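Local structure of RNA-binding protein, putative (6E4P) at residues S9-E14 with A66-R71. The protein probably binds mRNA through an RNA recognition motif, the domain that makes up this piece of a longer trypanosomal protein. Numbering follows the deposited sequence.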
loop_
_atom_site.group_PDB
_atom_site.type_symbol
_atom_site.label_atom_id
_atom_site.label_comp_id
_atom_site.label_asym_id
_atom_site.label_seq_id
_atom_site.Cartn_x
_atom_site.Cartn_y
_atom_site.Cartn_z
ATOM N N SER E 9 2.422 -6.036 1.992
ATOM C CA SER E 9 3.444 -6.752 2.743
ATOM C C SER E 9 4.848 -6.321 2.327
ATOM O O SER E 9 5.045 -5.733 1.259
ATOM C CB SER E 9 3.271 -8.265 2.563
ATOM O OG SER E 9 3.210 -8.622 1.190
ATOM N N GLY E 10 5.824 -6.607 3.180
ATOM C CA GLY E 10 7.217 -6.327 2.871
ATOM C C GLY E 10 7.687 -4.943 3.283
ATOM O O GLY E 10 8.785 -4.533 2.921
ATOM N N LEU E 11 6.862 -4.230 4.046
ATOM C CA LEU E 11 7.163 -2.856 4.434
ATOM C C LEU E 11 8.339 -2.751 5.390
ATOM O O LEU E 11 8.603 -3.659 6.178
ATOM C CB LEU E 11 5.942 -2.195 5.080
ATOM C CG LEU E 11 4.705 -1.988 4.210
ATOM C CD1 LEU E 11 3.580 -1.378 5.025
ATOM C CD2 LEU E 11 5.045 -1.110 3.025
ATOM N N SER E 12 9.040 -1.625 5.308
ATOM C CA SER E 12 10.082 -1.303 6.264
ATOM C C SER E 12 9.471 -1.126 7.648
ATOM O O SER E 12 8.342 -0.655 7.772
ATOM C CB SER E 12 10.822 -0.031 5.836
ATOM O OG SER E 12 11.846 0.297 6.754
ATOM N N ASP E 13 10.218 -1.508 8.681
ATOM C CA ASP E 13 9.805 -1.285 10.067
ATOM C C ASP E 13 9.471 0.180 10.334
ATOM O O ASP E 13 8.644 0.498 11.190
ATOM C CB ASP E 13 10.906 -1.733 11.031
ATOM C CG ASP E 13 11.260 -3.199 10.880
ATOM O OD1 ASP E 13 10.334 -4.034 10.845
ATOM O OD2 ASP E 13 12.468 -3.512 10.799
ATOM N N GLU E 14 10.132 1.066 9.596
ATOM C CA GLU E 14 9.994 2.504 9.796
ATOM C C GLU E 14 8.738 3.082 9.154
ATOM O O GLU E 14 8.267 4.145 9.556
ATOM C CB GLU E 14 11.226 3.225 9.245
ATOM C CG GLU E 14 12.516 2.882 9.971
ATOM C CD GLU E 14 12.447 3.203 11.454
ATOM O OE1 GLU E 14 11.873 4.254 11.816
ATOM O OE2 GLU E 14 12.964 2.398 12.258
ATOM N N ALA E 66 12.525 -0.646 1.043
ATOM C CA ALA E 66 11.932 -1.976 1.055
ATOM C C ALA E 66 11.190 -2.272 -0.246
ATOM O O ALA E 66 10.762 -1.357 -0.949
ATOM C CB ALA E 66 10.994 -2.116 2.244
ATOM N N THR E 67 11.048 -3.553 -0.562
ATOM C CA THR E 67 10.302 -3.966 -1.754
ATOM C C THR E 67 8.920 -4.408 -1.266
ATOM O O THR E 67 8.779 -5.329 -0.459
ATOM C CB THR E 67 10.991 -5.090 -2.506
ATOM O OG1 THR E 67 12.325 -4.677 -2.823
ATOM C CG2 THR E 67 10.223 -5.418 -3.782
ATOM N N LEU E 68 7.909 -3.728 -1.772
ATOM C CA LEU E 68 6.522 -3.861 -1.365
ATOM C C LEU E 68 5.685 -4.789 -2.259
ATOM O O LEU E 68 5.847 -4.785 -3.474
ATOM C CB LEU E 68 5.993 -2.403 -1.361
ATOM C CG LEU E 68 4.579 -2.033 -0.881
ATOM C CD1 LEU E 68 4.567 -0.608 -0.323
ATOM C CD2 LEU E 68 3.568 -2.167 -2.021
ATOM N N PHE E 69 4.783 -5.573 -1.673
ATOM C CA PHE E 69 3.886 -6.408 -2.463
ATOM C C PHE E 69 2.432 -6.248 -2.024
ATOM O O PHE E 69 2.141 -5.973 -0.853
ATOM C CB PHE E 69 4.293 -7.884 -2.422
ATOM C CG PHE E 69 5.548 -8.175 -3.184
ATOM C CD1 PHE E 69 5.502 -8.445 -4.541
ATOM C CD2 PHE E 69 6.781 -8.160 -2.550
ATOM C CE1 PHE E 69 6.658 -8.705 -5.249
ATOM C CE2 PHE E 69 7.941 -8.422 -3.254
ATOM C CZ PHE E 69 7.881 -8.696 -4.606
ATOM N N LEU E 70 1.522 -6.405 -2.984
ATOM C CA LEU E 70 0.102 -6.166 -2.753
ATOM C C LEU E 70 -0.683 -7.436 -3.010
ATOM O O LEU E 70 -0.337 -8.222 -3.885
ATOM C CB LEU E 70 -0.430 -5.037 -3.644
ATOM C CG LEU E 70 0.269 -3.676 -3.583
ATOM C CD1 LEU E 70 1.471 -3.634 -4.521
ATOM C CD2 LEU E 70 -0.696 -2.552 -3.922
ATOM N N ARG E 71 -1.742 -7.637 -2.243
ATOM C CA ARG E 71 -2.524 -8.845 -2.401
ATOM C C ARG E 71 -4.005 -8.567 -2.198
ATOM O O ARG E 71 -4.392 -7.812 -1.311
ATOM C CB ARG E 71 -2.026 -9.910 -1.426
ATOM C CG ARG E 71 -2.602 -11.276 -1.644
ATOM C CD ARG E 71 -1.981 -12.262 -0.673
ATOM N NE ARG E 71 -2.700 -13.526 -0.697
ATOM C CZ ARG E 71 -2.362 -14.596 0.010
ATOM N NH1 ARG E 71 -1.293 -14.564 0.799
ATOM N NH2 ARG E 71 -3.093 -15.698 -0.088
ATOM O OXT ARG E 71 -4.842 -9.097 -2.921
HETATM O O HOH W 1 0.584 -8.556 0.463
HETATM O O HOH W 2 10.647 -6.125 1.482
#
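Ser9 and Phe69 form an antiparallel hydrogen-bonded pair that joins the end of strand 5-9 to strand 66-70, neighbours in the sheet of the RNA recognition motif. Ser9 N gives its hydrogen to Phe69 O at 2.9 Å, in the carbonyl plane, and Phe69 N returns one to Ser9 O at 2.9 Å, with an N-H...O angle of 166°. Both side chains rise from the same face of the sheet. Ser9 OG, held between its backbone N and carbonyl carbon (chi1 52°), stands 3.8 Å from Phe69 CB; the phenyl ring itself leads away from Ser9. Water 1 hydrogen-bonds to Ser9 OG at 2.7 Å and donates a hydrogen to Phe69 O.

Beyond Ser9 the chain leaves the ladder. Gly10 O and Thr67 O are two acceptors 3.5 Å apart, and water 2 donates to both, bridging them. Farther along, near Ser12, the methyl of Ala66 touches the loop backbone, with CB 3.3 Å from Gly10 O.

Leu11 and Leu68 run alongside each other toward helix 17-24, where both touch Leu20. Leu68 CG, swung opposite its own amide nitrogen (chi1 -175°), carries the branch whose CD1 meets Leu11 CD2 at 3.4 Å, a close approach for two methyl carbons. The chemistry is thus divided: leucine methyls pack on the helix-facing side, direct backbone bonds join the strands at Ser9 and Phe69, and a shared water continues the link where the loop departs.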